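Local structure of probable outer membrane protein (Pseudomonas aeruginosa, 3DWO) at residues Gly145-Leu150 with Gly213-Ala218. The protein is an outer-membrane beta-barrel of the FadL family that probably carries long-chain fatty acids or other hydrophobic compounds across the membrane. Sequence-based numbering, arbitrary orientation.
Sequences GLTGSL and GFFAGA. With C8E ((hydroxyethyloxy)tri(ethyloxy)octane), chain H.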
ATOM      1  N   GLY A 145       5.289  11.207   1.817  1.00 25.56           N
ATOM      2  CA  GLY A 145       6.470  11.653   2.525  1.00 26.61           C
ATOM      3  C   GLY A 145       7.294  12.709   1.817  1.00 27.33           C
ATOM      4  O   GLY A 145       7.330  12.771   0.582  1.00 25.73           O
ATOM      5  N   LEU A 146       7.940  13.555   2.615  1.00 26.32           N
ATOM      6  CA  LEU A 146       8.818  14.602   2.110  1.00 29.01           C
ATOM      7  C   LEU A 146      10.210  14.133   2.526  1.00 30.34           C
ATOM      8  O   LEU A 146      10.423  13.747   3.676  1.00 31.01           O
ATOM      9  CB  LEU A 146       8.464  15.952   2.744  1.00 29.85           C
ATOM     10  CG  LEU A 146       7.032  16.393   2.415  1.00 32.80           C
ATOM     11  CD1 LEU A 146       6.733  17.761   3.022  1.00 33.16           C
ATOM     12  CD2 LEU A 146       6.854  16.434   0.898  1.00 32.78           C
ATOM     13  N   THR A 147      11.152  14.164   1.590  1.00 31.34           N
ATOM     14  CA  THR A 147      12.492  13.658   1.852  1.00 32.81           C
ATOM     15  C   THR A 147      13.660  14.611   1.628  1.00 32.15           C
ATOM     16  O   THR A 147      13.584  15.540   0.832  1.00 32.94           O
ATOM     17  CB  THR A 147      12.732  12.392   0.988  1.00 33.82           C
ATOM     18  OG1 THR A 147      11.828  11.359   1.398  1.00 37.26           O
ATOM     19  CG2 THR A 147      14.142  11.894   1.130  1.00 37.89           C
ATOM     20  N   GLY A 148      14.744  14.348   2.349  1.00 31.99           N
ATOM     21  CA  GLY A 148      15.963  15.124   2.227  1.00 31.22           C
ATOM     22  C   GLY A 148      17.103  14.120   2.287  1.00 32.52           C
ATOM     23  O   GLY A 148      17.147  13.291   3.201  1.00 32.58           O
ATOM     24  N   SER A 149      18.017  14.158   1.322  1.00 30.84           N
ATOM     25  CA  SER A 149      19.120  13.206   1.333  1.00 31.11           C
ATOM     26  C   SER A 149      20.445  13.818   0.922  1.00 31.97           C
ATOM     27  O   SER A 149      20.501  14.907   0.345  1.00 31.21           O
ATOM     28  CB  SER A 149      18.810  12.013   0.424  1.00 30.35           C
ATOM     29  OG  SER A 149      18.682  12.427  -0.924  1.00 32.51           O
ATOM     30  N   LEU A 150      21.513  13.087   1.211  1.00 32.57           N
ATOM     31  CA  LEU A 150      22.855  13.545   0.908  1.00 33.43           C
ATOM     32  C   LEU A 150      23.686  12.386   0.374  1.00 33.16           C
ATOM     33  O   LEU A 150      23.555  11.258   0.847  1.00 32.37           O
ATOM     34  CB  LEU A 150      23.489  14.084   2.190  1.00 33.85           C
ATOM     35  CG  LEU A 150      24.489  15.230   2.096  1.00 36.97           C
ATOM     36  CD1 LEU A 150      23.810  16.453   1.475  1.00 35.63           C
ATOM     37  CD2 LEU A 150      25.010  15.554   3.494  1.00 36.52           C
ATOM     38  N   GLY A 213      11.617   8.713   9.144  1.00 30.42           N
ATOM     39  CA  GLY A 213      12.175   7.455   8.698  1.00 30.99           C
ATOM     40  C   GLY A 213      13.565   7.692   8.135  1.00 30.88           C
ATOM     41  O   GLY A 213      13.894   8.799   7.707  1.00 30.36           O
ATOM     42  N   PHE A 214      14.387   6.654   8.129  1.00 30.45           N
ATOM     43  CA  PHE A 214      15.735   6.787   7.614  1.00 31.89           C
ATOM     44  C   PHE A 214      16.052   5.728   6.568  1.00 31.39           C
ATOM     45  O   PHE A 214      15.515   4.621   6.602  1.00 30.90           O
ATOM     46  CB  PHE A 214      16.722   6.726   8.780  1.00 34.25           C
ATOM     47  CG  PHE A 214      16.531   7.838   9.775  1.00 37.89           C
ATOM     48  CD1 PHE A 214      17.155   9.072   9.593  1.00 39.59           C
ATOM     49  CD2 PHE A 214      15.666   7.681  10.856  1.00 40.22           C
ATOM     50  CE1 PHE A 214      16.919  10.134  10.470  1.00 41.08           C
ATOM     51  CE2 PHE A 214      15.420   8.735  11.741  1.00 40.52           C
ATOM     52  CZ  PHE A 214      16.048   9.964  11.546  1.00 41.12           C
ATOM     53  N   PHE A 215      16.901   6.094   5.618  1.00 29.65           N
ATOM     54  CA  PHE A 215      17.311   5.185   4.561  1.00 30.29           C
ATOM     55  C   PHE A 215      18.738   5.526   4.139  1.00 31.14           C
ATOM     56  O   PHE A 215      19.223   6.633   4.395  1.00 30.67           O
ATOM     57  CB  PHE A 215      16.369   5.290   3.361  1.00 28.90           C
ATOM     58  CG  PHE A 215      16.195   6.688   2.846  1.00 29.84           C
ATOM     59  CD1 PHE A 215      15.292   7.558   3.448  1.00 29.11           C
ATOM     60  CD2 PHE A 215      16.931   7.135   1.752  1.00 28.94           C
ATOM     61  CE1 PHE A 215      15.121   8.851   2.965  1.00 29.54           C
ATOM     62  CE2 PHE A 215      16.770   8.421   1.264  1.00 29.28           C
ATOM     63  CZ  PHE A 215      15.862   9.284   1.869  1.00 29.83           C
ATOM     64  N   ALA A 216      19.404   4.572   3.497  1.00 31.26           N
ATOM     65  CA  ALA A 216      20.779   4.760   3.051  1.00 30.92           C
ATOM     66  C   ALA A 216      21.053   3.901   1.826  1.00 32.04           C
ATOM     67  O   ALA A 216      20.263   3.020   1.482  1.00 32.36           O
ATOM     68  CB  ALA A 216      21.745   4.391   4.174  1.00 29.58           C
ATOM     69  N   GLY A 217      22.175   4.158   1.168  1.00 33.09           N
ATOM     70  CA  GLY A 217      22.514   3.386  -0.006  1.00 34.41           C
ATOM     71  C   GLY A 217      23.976   3.463  -0.387  1.00 35.14           C
ATOM     72  O   GLY A 217      24.735   4.287   0.124  1.00 35.01           O
ATOM     73  N   ALA A 218      24.366   2.587  -1.300  1.00 35.88           N
ATOM     74  CA  ALA A 218      25.733   2.535  -1.782  1.00 35.71           C
ATOM     75  C   ALA A 218      25.697   2.179  -3.258  1.00 36.14           C
ATOM     76  O   ALA A 218      24.843   1.411  -3.698  1.00 35.35           O
ATOM     77  CB  ALA A 218      26.519   1.489  -1.006  1.00 33.81           C
TER
HETATM   78  C2  C8E H 458      20.949  10.115   9.181  1.00 63.96           C
HETATM   79  C3  C8E H 458      20.431  10.419   7.850  1.00 63.93           C
HETATM   80  C4  C8E H 458      21.276  11.457   7.294  1.00 64.22           C
HETATM   81  C5  C8E H 458      20.436  12.389   6.509  1.00 63.43           C
HETATM   82  C6  C8E H 458      21.142  13.641   6.318  1.00 63.05           C
HETATM   83  C7  C8E H 458      20.535  14.077   5.074  1.00 63.06           C
HETATM   84  C8  C8E H 458      19.987  15.432   5.263  1.00 63.03           C
HETATM   85  O9  C8E H 458      18.781  15.930   4.725  1.00 64.76           O
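F215 reaches T147 and S149 along the inner wall of the barrel by passing over strand 158-177, which pairs antiparallel with the strands of both segments. Segments 145-150 and 213-218 run in roughly the same direction, 34° apart, and the intervening strand keeps their axes 9.0 Å apart at the closest. The F215 CB leaves its strand without heading at segment 145-150; CG then sits between the backbone N and the carbonyl carbon (chi1 53°), which swings the ring over the intervening strand, where the side chain touches I165. Only the far ring atoms make the contact. On one flank F215 CE2 lies 4.2 Å from S149 CB; on the other F215 CE1 is 3.7 Å from T147 CG2. At the tip F215 CZ meets T147 CG2 at 3.2 Å, a tight approach made at the ring edge, near its plane. The T147 methyl, coming from the opposite direction, is the branch presented to that edge. G148 O stands obliquely to the ring. H233 stacks on the ring and F31 meets it edge-to-face, while S149 OG is hydrogen-bonded to A30 O. On the outer surface a C8E detergent crosses the wall from the F214 ring edge to G148, where its O9 is 3.5 Å from G148 O. Side chains alternating between a packed interior and an outer surface where detergent binds are typical of an outer-membrane beta-barrel, here the antiparallel barrel of the FadL family.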